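Long-range contacts in ABC-type transport auxiliary lipoprotein component domain-containing protein (Xanthomonas campestris pv. campestris, PDB 2IQI), which is of unknown function but probably serves as an auxiliary lipoprotein component of an ABC-type transport system: residues A24-S29 and T177-Q182; L32-P37 and A88-I93; P46-R51 and A63-P68; D71-S76 and Q164-V169; L119-I124 and T145-S150. All blocks are in the same frame, centred on the assembly; numbering follows the deposited sequence.

How the interactions relate
The N-terminal loop 24-29 meets the far end of the chain at 177-182, so interaction 1 closes a loop that holds all the others. Within it, interaction 2 pairs strand 31-34 with strand 89-91, and interaction 3 is nested inside that loop, joining 46-51 to 63-68 just ahead of helix 69-82. Interaction 4 packs this helix on helix 155-185; its segments alternate with those of interaction 2, so the two cross, and Arg92 forms a salt bridge with Asp75 between them. Interaction 5, the hairpin of strands 121-132 and 137-149, is nested inside interaction 4. Together they tie the mixed sheet to the two helices.

Interaction 1 of 5, residues A24-S29 and T177-Q182; sequences AWPQVS and TLITGQ
A loop laid across the last turns of the long C-terminal helix 155-185 forms this contact: the segment 24-29, without regular structure, runs over one side of 177-182. Pro26 lies at its middle and touches three residues of the helix at once. Pro26 CD meets Ile179 CG1 at 3.5 Å, the two side chains crossing at about a right angle. Pro26 CG lies 3.6 Å from Leu178 O, a carbonyl already engaged by Gln182 N in the helical bond. Pro26 CB rests 3.8 Å from Gln182 CG, and these two side chains slide past each other in opposite directions. On the N-terminal flank, Leu178 reaches the root of the Trp25 side chain, with Leu178 CD1 at 3.8 Å from Trp25 CB, and approaches the indole obliquely.

On the C-terminal flank, Gln182 carries the polar part of the contact. Its CG is anti to the backbone N (chi1 -172°), and a bend at chi2 (58°) brings the amide beside Val28, the two side chains passing in opposite directions, with Gln182 OE1 3.6 Å from Val28 CG1. The same oxygen accepts a hydrogen bond from a water, 2.6 Å between Gln182 OE1 and the water oxygen, and another from Trp30 NE1; the water is also weakly bonded by Ser29 N. Two donors therefore hold the carboxamide oxygen.

Around this site, Phe81 of helix 69-82 packs on Thr177 and Leu178, Val28 makes backbone hydrogen bonds with Lys86 in the loop after that helix, and Thr180 rests against strand 137-149.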
# COMPACT_ATOMS: atom_id res chain seq x y z
N ALA A 24 -2.14 -14.38 14.41
CA ALA A 24 -3.04 -13.69 15.31
C ALA A 24 -4.12 -12.86 14.64
O ALA A 24 -4.86 -12.11 15.33
CB ALA A 24 -2.24 -12.86 16.30
N TRP A 25 -4.23 -12.95 13.32
CA TRP A 25 -5.30 -12.23 12.66
C TRP A 25 -6.57 -13.05 12.84
O TRP A 25 -6.56 -14.27 12.58
CB TRP A 25 -5.02 -12.04 11.17
CG TRP A 25 -3.86 -11.11 10.82
CD1 TRP A 25 -3.27 -10.17 11.62
CD2 TRP A 25 -3.20 -11.01 9.55
NE1 TRP A 25 -2.28 -9.53 10.95
CE2 TRP A 25 -2.21 -10.01 9.67
CE3 TRP A 25 -3.35 -11.66 8.31
CZ2 TRP A 25 -1.35 -9.67 8.63
CZ3 TRP A 25 -2.49 -11.31 7.27
CH2 TRP A 25 -1.50 -10.33 7.44
N PRO A 26 -7.68 -12.39 13.22
CA PRO A 26 -8.93 -13.12 13.31
C PRO A 26 -9.30 -13.69 11.95
O PRO A 26 -9.05 -13.05 10.90
CB PRO A 26 -9.95 -12.04 13.69
CG PRO A 26 -9.34 -10.78 13.26
CD PRO A 26 -7.87 -10.96 13.49
N GLN A 27 -9.83 -14.92 11.98
CA GLN A 27 -10.55 -15.51 10.87
C GLN A 27 -11.95 -14.95 10.90
O GLN A 27 -12.65 -15.13 11.88
CB GLN A 27 -10.58 -17.02 11.00
CG GLN A 27 -11.07 -17.69 9.74
CD GLN A 27 -10.42 -19.04 9.51
OE1 GLN A 27 -10.29 -19.86 10.44
NE2 GLN A 27 -9.99 -19.29 8.27
N VAL A 28 -12.36 -14.24 9.85
CA VAL A 28 -13.63 -13.53 9.87
C VAL A 28 -14.66 -14.17 8.94
O VAL A 28 -14.37 -15.16 8.28
CB VAL A 28 -13.49 -12.02 9.55
CG1 VAL A 28 -12.47 -11.33 10.47
CG2 VAL A 28 -13.16 -11.82 8.09
N SER A 29 -15.86 -13.60 8.89
CA SER A 29 -16.86 -14.05 7.93
C SER A 29 -17.69 -12.89 7.32
O SER A 29 -18.64 -13.15 6.57
CB SER A 29 -17.79 -15.06 8.57
OG SER A 29 -18.73 -14.36 9.35
N THR A 177 -7.12 -4.15 9.00
CA THR A 177 -8.45 -4.24 8.41
C THR A 177 -9.22 -5.39 9.02
O THR A 177 -10.38 -5.24 9.39
CB THR A 177 -8.37 -4.46 6.89
OG1 THR A 177 -7.63 -3.38 6.33
CG2 THR A 177 -9.78 -4.45 6.26
N LEU A 178 -8.57 -6.54 9.14
CA LEU A 178 -9.17 -7.69 9.77
C LEU A 178 -9.48 -7.44 11.22
O LEU A 178 -10.55 -7.80 11.67
CB LEU A 178 -8.27 -8.91 9.67
CG LEU A 178 -7.98 -9.33 8.26
CD1 LEU A 178 -7.09 -10.49 8.38
CD2 LEU A 178 -9.28 -9.67 7.46
N ILE A 179 -8.54 -6.86 11.97
CA ILE A 179 -8.76 -6.67 13.41
C ILE A 179 -9.83 -5.60 13.64
O ILE A 179 -10.80 -5.83 14.38
CB ILE A 179 -7.44 -6.41 14.17
CG1 ILE A 179 -6.66 -7.72 14.23
CG2 ILE A 179 -7.67 -5.82 15.57
CD1 ILE A 179 -5.24 -7.55 14.65
N THR A 180 -9.67 -4.44 13.00
CA THR A 180 -10.63 -3.37 13.17
C THR A 180 -12.03 -3.82 12.70
O THR A 180 -13.03 -3.62 13.40
CB THR A 180 -10.22 -2.08 12.44
OG1 THR A 180 -8.85 -1.74 12.76
CG2 THR A 180 -11.13 -0.96 12.85
N GLY A 181 -12.09 -4.47 11.54
CA GLY A 181 -13.34 -4.96 11.03
C GLY A 181 -14.03 -5.84 12.04
O GLY A 181 -15.21 -5.65 12.34
N GLN A 182 -13.28 -6.81 12.55
CA GLN A 182 -13.78 -7.79 13.49
C GLN A 182 -14.22 -7.18 14.84
O GLN A 182 -15.18 -7.64 15.44
CB GLN A 182 -12.71 -8.86 13.69
CG GLN A 182 -13.14 -10.08 14.51
CD GLN A 182 -14.34 -10.83 13.94
OE1 GLN A 182 -14.93 -10.47 12.90
NE2 GLN A 182 -14.71 -11.90 14.62
O HOH W 1 -16.37 -12.44 12.08

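Interaction 2 of 5, residues L32-P37 and A88-I93; sequences LLVAKP and AAVARI
Strands 32-34 and 89-91 run parallel, their axes 4.8 Å apart at closest approach and inclined by 21°, with Leu32 beside Val90 and Leu33 beside Ala91. The backbone ladder is made of three hydrogen bonds. Leu32 N donates to Ala89 O at 2.8 Å, Leu32 O accepts from Ala91 N at 2.9 Å, and Val34 N donates to Ala91 O at 2.8 Å. All three donors sit nearly along the axes of the carbonyls they meet, and the middle bond is the most bent at the hydrogen, 142°. Leu32 O also takes a CA-H...O contact from Val90.

One face of the pair carries Leu32, Val34 and Val90. The valine at 90 reaches both partners with a single methyl: Val90 CG1, anti to its backbone N, lies 3.8 Å from Val34 CG2 and 4.1 Å from Leu32 CD2, the side chains standing side by side and pointing the same way. Past the ladder, Ile93 turns its end back toward the first segment, bringing Ile93 CD1 to 4.0 Å from Lys36 N.

Helix 69-82 lies on the face of Leu32, Val34 and Val90, with Phe81 and Val78 packed there, while strand 101-110 continues the sheet beyond strand 31-34. The result is a parallel pair with a helix on one face, and the long connection between its strands, which includes that helix, resembles a beta-alpha-beta crossover interrupted by other strands.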
# COMPACT_ATOMS: atom_id res chain seq x y z
N LEU A 32 -15.47 -8.06 2.28
CA LEU A 32 -14.66 -6.88 2.10
C LEU A 32 -14.59 -6.41 0.66
O LEU A 32 -14.25 -7.17 -0.26
CB LEU A 32 -13.25 -7.08 2.67
CG LEU A 32 -12.26 -5.88 2.69
CD1 LEU A 32 -12.77 -4.69 3.51
CD2 LEU A 32 -10.90 -6.30 3.18
N LEU A 33 -14.92 -5.15 0.49
CA LEU A 33 -14.73 -4.51 -0.79
C LEU A 33 -13.49 -3.61 -0.68
O LEU A 33 -13.48 -2.70 0.16
CB LEU A 33 -15.97 -3.70 -1.22
CG LEU A 33 -15.64 -2.72 -2.36
CD1 LEU A 33 -15.42 -3.49 -3.63
CD2 LEU A 33 -16.66 -1.60 -2.58
N VAL A 34 -12.47 -3.86 -1.51
CA VAL A 34 -11.31 -3.01 -1.54
C VAL A 34 -11.52 -1.98 -2.65
O VAL A 34 -11.53 -2.32 -3.82
CB VAL A 34 -10.01 -3.84 -1.78
CG1 VAL A 34 -8.78 -2.92 -1.91
CG2 VAL A 34 -9.80 -4.86 -0.69
N ALA A 35 -11.67 -0.71 -2.29
CA ALA A 35 -11.80 0.35 -3.28
C ALA A 35 -10.51 0.62 -4.12
O ALA A 35 -9.41 0.14 -3.78
CB ALA A 35 -12.26 1.63 -2.60
N LYS A 36 -10.66 1.37 -5.21
CA LYS A 36 -9.49 1.90 -5.91
C LYS A 36 -8.86 2.92 -4.98
O LYS A 36 -9.54 3.81 -4.49
CB LYS A 36 -9.86 2.59 -7.24
CG LYS A 36 -9.93 1.65 -8.43
CD LYS A 36 -9.57 2.33 -9.78
CE LYS A 36 -9.95 1.41 -11.03
NZ LYS A 36 -10.59 2.16 -12.25
N PRO A 37 -7.54 2.80 -4.73
CA PRO A 37 -6.80 3.84 -4.00
C PRO A 37 -6.87 5.14 -4.75
O PRO A 37 -6.95 5.14 -5.99
CB PRO A 37 -5.38 3.32 -4.00
CG PRO A 37 -5.54 1.83 -4.13
CD PRO A 37 -6.66 1.68 -5.10
N ALA A 88 -12.84 -15.03 3.41
CA ALA A 88 -13.26 -15.75 2.24
C ALA A 88 -13.77 -14.79 1.18
O ALA A 88 -13.79 -15.16 0.01
CB ALA A 88 -14.32 -16.81 2.58
N ALA A 89 -14.18 -13.59 1.56
CA ALA A 89 -14.78 -12.69 0.57
C ALA A 89 -14.12 -11.31 0.46
O ALA A 89 -14.40 -10.41 1.24
CB ALA A 89 -16.31 -12.56 0.80
N VAL A 90 -13.24 -11.15 -0.53
CA VAL A 90 -12.62 -9.88 -0.81
C VAL A 90 -12.84 -9.63 -2.26
O VAL A 90 -12.64 -10.53 -3.04
CB VAL A 90 -11.11 -9.90 -0.68
CG1 VAL A 90 -10.61 -8.51 -0.27
CG2 VAL A 90 -10.66 -10.97 0.29
N ALA A 91 -13.18 -8.40 -2.63
CA ALA A 91 -13.45 -8.12 -4.01
C ALA A 91 -13.09 -6.68 -4.36
O ALA A 91 -12.89 -5.85 -3.46
CB ALA A 91 -14.90 -8.40 -4.29
N ARG A 92 -13.03 -6.39 -5.66
CA ARG A 92 -12.74 -5.07 -6.16
C ARG A 92 -14.04 -4.50 -6.67
O ARG A 92 -15.04 -4.59 -6.02
CB ARG A 92 -11.69 -5.13 -7.28
CG ARG A 92 -10.49 -6.03 -7.01
CD ARG A 92 -9.62 -6.01 -8.23
NE ARG A 92 -8.19 -6.10 -7.96
CZ ARG A 92 -7.51 -7.25 -7.87
NH1 ARG A 92 -8.14 -8.43 -7.99
NH2 ARG A 92 -6.19 -7.23 -7.67
N ILE A 93 -14.08 -3.93 -7.85
CA ILE A 93 -15.33 -3.35 -8.31
C ILE A 93 -15.77 -3.94 -9.66
O ILE A 93 -16.82 -4.61 -9.75
CB ILE A 93 -15.19 -1.84 -8.33
CG1 ILE A 93 -14.57 -1.41 -6.99
CG2 ILE A 93 -16.55 -1.20 -8.54
CD1 ILE A 93 -14.01 0.05 -6.92

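Interaction 3 of 5, residues P46-R51 and A63-P68; sequences PRINVR and AGWAQP
One direct hydrogen bond joins the two backbones: Trp65 N donates to Pro46 O at 2.6 Å, almost straight at 174° and in the plane of the carbonyl. A second polar link runs through a water. The water oxygen accepts from Trp65 NE1 at 3.2 Å, lying at the edge of the indole and in its plane, accepts also from Asn49 N at 3.0 Å, and donates to Arg47 O at 3.2 Å. Three protein groups thus share one water, which satisfies the indole N-H and ties it to the chain entering strand 49-51.

The apolar part centres on Ile48. Ile48 CG1, anti to the carbonyl carbon (chi1 -52°), stands over one face of Trp65 in a CH-pi contact, 3.6 Å from the centroid of the five-membered ring and 13° off the normal. Ile48 CG2 sits out beyond the rim, 3.9 Å from Trp65 CZ2. Ile48 CD1 stays above the indole near the ring junction, 3.9 Å from Trp65 CE2, and also reaches Ala63 CB at 4.2 Å. The isoleucine and the indole cross at about a right angle.

Strand 63-65 pairs with strand 11-13, whose Tyr13 touches Ile48, Ala63 and Trp65. The indole also makes a T-shaped stack with Phe162 of helix 155-185. Pro68 holds the N-cap position of helix 69-82, and strand 49-51 is flanked in the mixed sheet by strands 58-59 and 112-113.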
# COMPACT_ATOMS: atom_id res chain seq x y z
N PRO A 46 2.81 5.37 -13.98
CA PRO A 46 3.85 4.34 -13.88
C PRO A 46 5.27 4.90 -13.61
O PRO A 46 6.26 4.13 -13.53
CB PRO A 46 3.75 3.61 -15.23
CG PRO A 46 3.22 4.63 -16.17
CD PRO A 46 2.30 5.51 -15.35
N ARG A 47 5.38 6.22 -13.45
CA ARG A 47 6.71 6.79 -13.25
C ARG A 47 7.10 6.69 -11.80
O ARG A 47 6.24 6.50 -10.93
CB ARG A 47 6.76 8.23 -13.70
CG ARG A 47 6.77 8.39 -15.18
CD ARG A 47 6.55 9.84 -15.41
NE ARG A 47 5.88 10.11 -16.68
CZ ARG A 47 5.50 11.33 -17.05
NH1 ARG A 47 5.73 12.37 -16.24
NH2 ARG A 47 4.91 11.51 -18.23
N ILE A 48 8.39 6.78 -11.55
CA ILE A 48 8.93 6.56 -10.21
C ILE A 48 9.38 7.87 -9.66
O ILE A 48 10.32 8.47 -10.15
CB ILE A 48 10.09 5.56 -10.21
CG1 ILE A 48 9.68 4.27 -10.93
CG2 ILE A 48 10.52 5.31 -8.75
CD1 ILE A 48 10.68 3.17 -10.91
N ASN A 49 8.69 8.31 -8.62
CA ASN A 49 9.05 9.56 -7.96
C ASN A 49 10.29 9.49 -7.09
O ASN A 49 10.61 8.47 -6.46
CB ASN A 49 7.88 10.04 -7.14
CG ASN A 49 6.63 10.19 -7.98
OD1 ASN A 49 6.71 10.28 -9.19
ND2 ASN A 49 5.47 10.25 -7.32
N VAL A 50 10.99 10.62 -7.10
CA VAL A 50 12.18 10.78 -6.30
C VAL A 50 12.20 12.22 -5.79
O VAL A 50 11.89 13.15 -6.52
CB VAL A 50 13.45 10.38 -7.12
CG1 VAL A 50 13.51 11.12 -8.45
CG2 VAL A 50 14.76 10.58 -6.31
N ARG A 51 12.52 12.39 -4.51
CA ARG A 51 12.65 13.69 -3.88
C ARG A 51 14.13 13.91 -3.55
O ARG A 51 14.58 13.53 -2.46
CB ARG A 51 11.80 13.71 -2.60
CG ARG A 51 11.77 15.03 -1.83
CD ARG A 51 10.79 15.02 -0.69
NE ARG A 51 9.47 14.51 -1.10
CZ ARG A 51 8.40 15.26 -1.32
NH1 ARG A 51 8.44 16.57 -1.18
NH2 ARG A 51 7.27 14.67 -1.66
N ALA A 63 13.51 4.65 -16.07
CA ALA A 63 12.96 3.65 -15.17
C ALA A 63 11.46 3.90 -15.02
O ALA A 63 11.02 5.05 -15.04
CB ALA A 63 13.66 3.72 -13.84
N GLY A 64 10.67 2.84 -14.91
CA GLY A 64 9.25 2.98 -14.58
C GLY A 64 8.71 1.73 -13.93
O GLY A 64 9.40 0.70 -13.88
N TRP A 65 7.46 1.81 -13.48
CA TRP A 65 6.72 0.69 -12.86
C TRP A 65 5.83 -0.08 -13.89
O TRP A 65 5.16 0.55 -14.71
CB TRP A 65 5.78 1.24 -11.80
CG TRP A 65 6.36 1.92 -10.59
CD1 TRP A 65 6.04 3.16 -10.13
CD2 TRP A 65 7.32 1.39 -9.67
NE1 TRP A 65 6.74 3.44 -8.98
CE2 TRP A 65 7.54 2.37 -8.69
CE3 TRP A 65 8.04 0.19 -9.60
CZ2 TRP A 65 8.44 2.19 -7.64
CZ3 TRP A 65 8.92 0.00 -8.55
CH2 TRP A 65 9.12 1.00 -7.59
N ALA A 66 5.77 -1.41 -13.82
CA ALA A 66 4.84 -2.22 -14.62
C ALA A 66 3.36 -1.78 -14.55
O ALA A 66 2.62 -1.85 -15.54
CB ALA A 66 4.94 -3.68 -14.21
N GLN A 67 2.93 -1.34 -13.37
CA GLN A 67 1.57 -0.84 -13.16
C GLN A 67 1.75 0.53 -12.55
O GLN A 67 2.77 0.77 -11.94
CB GLN A 67 0.85 -1.67 -12.11
CG GLN A 67 0.32 -2.97 -12.55
CD GLN A 67 -0.11 -3.82 -11.37
OE1 GLN A 67 0.70 -4.17 -10.51
NE2 GLN A 67 -1.39 -4.17 -11.34
N PRO A 68 0.72 1.41 -12.62
CA PRO A 68 0.76 2.60 -11.77
C PRO A 68 0.75 2.21 -10.30
O PRO A 68 0.30 1.12 -9.94
CB PRO A 68 -0.53 3.33 -12.12
CG PRO A 68 -1.00 2.73 -13.40
CD PRO A 68 -0.51 1.34 -13.44
O HOH W 2 6.62 6.34 -7.74

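Interaction 4 of 5, residues D71-S76 and Q164-V169; sequences DMLEDS and QALTQV
Helix 69-82 packs here on helix 155-185. The segments 71-76 and 164-169 cross at -45°, their local axes 10.6 Å apart at closest approach, a wide separation bridged by the ends of a few side chains. The tight part is built round Leu166, which points into the neighbouring helix and divides its two methyls between two partners one turn apart. Leu166 CD1 meets Met72 CE at 3.7 Å; the methionine leaves its backbone with CG anti to the carbonyl carbon and then bends at chi3 (65°), so that its terminal methyl reaches the leucine, the two side chains crossing at about a right angle. Leu166 CD2 lies 3.7 Å from Ser76 OG. That hydroxyl is turned back on its own helix, Ser76 OG donating to Met72 O at 2.9 Å from above the carbonyl plane. Met72 O therefore accepts two hydrogen bonds, from Ser76 OG and from Ser76 N; the hydroxyl proton of the buried serine is used within its own helix, while its oxygen lies against a leucine methyl.

The packing is looser beside this. Leu73 CD1 stands 4.3 Å from Leu166 CD2 and 4.2 Å from Val169 CG1, and no hydrogen bond spans the helices. Asp75 and Gln168, both partly exposed, take no part in the contact and use their polar ends elsewhere, Asp75 in salt bridges with Arg92 and Arg79.

The contact lies near the centre of the chain. Strand 121-132 closes it from the sheet side, Ile124 touching Leu166 and Leu126 touching both Leu73 and Val169; Pro15 and Val17 of the N-terminal loop pack on Met72 and Leu166.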
# COMPACT_ATOMS: atom_id res chain seq x y z
N ASP A 71 -2.26 1.00 -8.49
CA ASP A 71 -2.66 -0.36 -8.88
C ASP A 71 -1.76 -1.45 -8.26
O ASP A 71 -2.26 -2.57 -8.02
CB ASP A 71 -2.71 -0.54 -10.41
CG ASP A 71 -3.74 0.37 -11.12
OD1 ASP A 71 -4.65 0.96 -10.47
OD2 ASP A 71 -3.63 0.51 -12.36
N MET A 72 -0.46 -1.15 -8.06
CA MET A 72 0.47 -2.11 -7.41
C MET A 72 -0.07 -2.29 -5.98
O MET A 72 -0.09 -3.40 -5.43
CB MET A 72 1.94 -1.63 -7.31
CG MET A 72 2.68 -1.20 -8.59
SD MET A 72 4.40 -0.62 -8.29
CE MET A 72 5.04 -2.16 -7.71
N LEU A 73 -0.51 -1.16 -5.41
CA LEU A 73 -1.07 -1.12 -4.09
C LEU A 73 -2.45 -1.81 -3.99
O LEU A 73 -2.70 -2.63 -3.11
CB LEU A 73 -1.08 0.29 -3.52
CG LEU A 73 -1.50 0.18 -2.05
CD1 LEU A 73 -0.29 0.04 -1.14
CD2 LEU A 73 -2.41 1.35 -1.65
N GLU A 74 -3.33 -1.48 -4.91
CA GLU A 74 -4.57 -2.24 -5.05
C GLU A 74 -4.35 -3.77 -5.26
O GLU A 74 -5.05 -4.59 -4.68
CB GLU A 74 -5.40 -1.63 -6.16
CG GLU A 74 -6.85 -2.01 -6.13
CD GLU A 74 -7.51 -1.81 -7.48
OE1 GLU A 74 -7.08 -0.89 -8.23
OE2 GLU A 74 -8.47 -2.59 -7.80
N ASP A 75 -3.39 -4.18 -6.06
CA ASP A 75 -3.18 -5.61 -6.20
C ASP A 75 -2.51 -6.25 -4.98
O ASP A 75 -2.75 -7.41 -4.71
CB ASP A 75 -2.38 -5.98 -7.48
CG ASP A 75 -3.15 -5.67 -8.76
OD1 ASP A 75 -4.27 -5.09 -8.66
OD2 ASP A 75 -2.65 -6.01 -9.87
N SER A 76 -1.66 -5.53 -4.26
CA SER A 76 -0.97 -6.16 -3.15
C SER A 76 -1.95 -6.46 -2.07
O SER A 76 -1.89 -7.54 -1.46
CB SER A 76 0.09 -5.24 -2.56
OG SER A 76 1.12 -5.14 -3.50
N GLN A 164 10.19 -4.02 -0.42
CA GLN A 164 10.20 -4.13 1.01
C GLN A 164 9.13 -3.20 1.65
O GLN A 164 8.39 -3.65 2.56
CB GLN A 164 11.59 -3.81 1.54
CG GLN A 164 12.69 -4.87 1.33
CD GLN A 164 14.10 -4.24 1.37
OE1 GLN A 164 14.94 -4.52 0.52
NE2 GLN A 164 14.33 -3.35 2.32
N ALA A 165 9.01 -1.95 1.17
CA ALA A 165 8.03 -1.00 1.71
C ALA A 165 6.60 -1.42 1.38
O ALA A 165 5.67 -1.30 2.22
CB ALA A 165 8.29 0.39 1.20
N LEU A 166 6.41 -1.90 0.15
CA LEU A 166 5.13 -2.39 -0.26
C LEU A 166 4.73 -3.53 0.60
O LEU A 166 3.58 -3.56 1.04
CB LEU A 166 5.16 -2.91 -1.69
CG LEU A 166 4.54 -1.94 -2.67
CD1 LEU A 166 5.17 -2.12 -4.06
CD2 LEU A 166 3.05 -2.13 -2.65
N THR A 167 5.66 -4.47 0.83
CA THR A 167 5.33 -5.69 1.56
C THR A 167 4.96 -5.31 2.99
O THR A 167 3.90 -5.73 3.50
CB THR A 167 6.46 -6.72 1.50
OG1 THR A 167 6.67 -7.11 0.15
CG2 THR A 167 6.15 -7.98 2.34
N GLN A 168 5.78 -4.46 3.62
CA GLN A 168 5.51 -4.02 4.99
C GLN A 168 4.20 -3.22 5.17
O GLN A 168 3.45 -3.52 6.10
CB GLN A 168 6.71 -3.31 5.61
CG GLN A 168 6.45 -2.79 6.99
CD GLN A 168 7.62 -1.98 7.58
OE1 GLN A 168 8.77 -2.13 7.18
NE2 GLN A 168 7.31 -1.12 8.55
N VAL A 169 3.89 -2.24 4.30
CA VAL A 169 2.65 -1.46 4.47
C VAL A 169 1.42 -2.33 4.24
O VAL A 169 0.45 -2.19 4.98
CB VAL A 169 2.59 -0.08 3.67
CG1 VAL A 169 2.21 -0.23 2.20
CG2 VAL A 169 1.65 0.90 4.34

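Interaction 5 of 5, residues L119-I124 and T145-S150; sequences LPAATI and TVARPS
Ile124 O is gripped twice: Val146 N donates to it at 2.8 Å in a nearly straight bond (171°), and Thr145 CA adds a CA-H...O contact at 3.4 Å. The return bond, Ile124 N to Val146 O at 2.9 Å, completes a hydrogen-bonded antiparallel pair. Ala122 and Arg148 form the next such pair. Here Arg148 N reaches Ala122 O in the carbonyl plane, whereas Ala122 N approaches Arg148 O from 35° out of it, a more bent bond. Beyond the strand end, Ser150 N donates to Pro120 O at 3.1 Å and prolongs the ladder.

Thr123 and Ala147, and Ala121 and Pro149, are the non-hydrogen-bonded pairs. Their side chains share one face, where Ala147 CB lies 3.7 Å from Thr123 OG1 and 4.1 Å from Ala121 CB.

This is the open end of the hairpin formed by strands 121-132 and 137-149. Helix 155-185 covers the face of Ala122 and Arg148 with Ala161, Phe162 and Gln164; the guanidinium of Arg148 is bonded to Gln168, and strands 101-110 and 112-113 flank strand 121-132 on its other edge.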
# COMPACT_ATOMS: atom_id res chain seq x y z
N LEU A 119 21.98 8.05 0.71
CA LEU A 119 21.11 7.05 0.04
C LEU A 119 19.62 7.23 0.41
O LEU A 119 19.29 7.42 1.59
CB LEU A 119 21.55 5.63 0.37
CG LEU A 119 23.01 5.24 0.23
CD1 LEU A 119 23.26 3.98 1.04
CD2 LEU A 119 23.40 5.08 -1.24
N PRO A 120 18.72 7.09 -0.58
CA PRO A 120 17.33 7.43 -0.36
C PRO A 120 16.55 6.26 0.24
O PRO A 120 17.02 5.10 0.22
CB PRO A 120 16.83 7.69 -1.77
CG PRO A 120 17.56 6.68 -2.60
CD PRO A 120 18.93 6.54 -1.94
N ALA A 121 15.37 6.57 0.77
CA ALA A 121 14.48 5.55 1.34
C ALA A 121 13.22 5.45 0.48
O ALA A 121 12.59 6.47 0.16
CB ALA A 121 14.13 5.89 2.78
N ALA A 122 12.86 4.23 0.09
CA ALA A 122 11.57 4.01 -0.58
C ALA A 122 10.48 4.23 0.46
O ALA A 122 10.47 3.56 1.47
CB ALA A 122 11.48 2.64 -1.15
N THR A 123 9.59 5.16 0.18
CA THR A 123 8.69 5.70 1.14
C THR A 123 7.25 5.64 0.65
O THR A 123 6.90 6.17 -0.42
CB THR A 123 9.08 7.16 1.43
OG1 THR A 123 10.39 7.17 2.00
CG2 THR A 123 8.10 7.85 2.39
N ILE A 124 6.39 5.01 1.45
CA ILE A 124 5.00 4.98 1.16
C ILE A 124 4.32 5.55 2.36
O ILE A 124 4.55 5.10 3.48
CB ILE A 124 4.50 3.55 0.85
CG1 ILE A 124 5.29 2.95 -0.31
CG2 ILE A 124 3.10 3.60 0.37
CD1 ILE A 124 4.92 1.57 -0.65
N THR A 145 2.86 4.90 7.55
CA THR A 145 4.05 5.40 6.87
C THR A 145 5.13 4.34 6.93
O THR A 145 5.51 3.92 8.01
CB THR A 145 4.68 6.69 7.55
OG1 THR A 145 3.66 7.61 7.95
CG2 THR A 145 5.61 7.41 6.61
N VAL A 146 5.69 3.95 5.80
CA VAL A 146 6.80 3.06 5.83
C VAL A 146 7.94 3.64 5.00
O VAL A 146 7.70 4.13 3.90
CB VAL A 146 6.39 1.70 5.30
CG1 VAL A 146 7.60 0.81 5.08
CG2 VAL A 146 5.44 1.04 6.26
N ALA A 147 9.16 3.61 5.55
CA ALA A 147 10.37 4.01 4.79
C ALA A 147 11.46 2.95 4.90
O ALA A 147 11.85 2.53 6.00
CB ALA A 147 10.89 5.38 5.25
N ARG A 148 11.94 2.46 3.77
CA ARG A 148 12.97 1.41 3.85
C ARG A 148 14.20 1.86 3.10
O ARG A 148 14.11 2.16 1.91
CB ARG A 148 12.44 0.07 3.33
CG ARG A 148 11.25 -0.51 4.13
CD ARG A 148 11.63 -1.09 5.50
NE ARG A 148 12.48 -2.27 5.32
CZ ARG A 148 12.03 -3.53 5.32
NH1 ARG A 148 10.74 -3.77 5.54
NH2 ARG A 148 12.87 -4.55 5.12
N PRO A 149 15.36 1.90 3.78
CA PRO A 149 16.57 2.43 3.13
C PRO A 149 16.95 1.51 1.99
O PRO A 149 16.80 0.28 2.10
CB PRO A 149 17.63 2.36 4.22
CG PRO A 149 17.16 1.20 5.09
CD PRO A 149 15.65 1.38 5.13
N SER A 150 17.35 2.13 0.89
CA SER A 150 17.86 1.48 -0.28
C SER A 150 19.35 1.32 -0.09
O SER A 150 19.96 2.09 0.61
CB SER A 150 17.61 2.38 -1.46
OG SER A 150 18.30 1.89 -2.58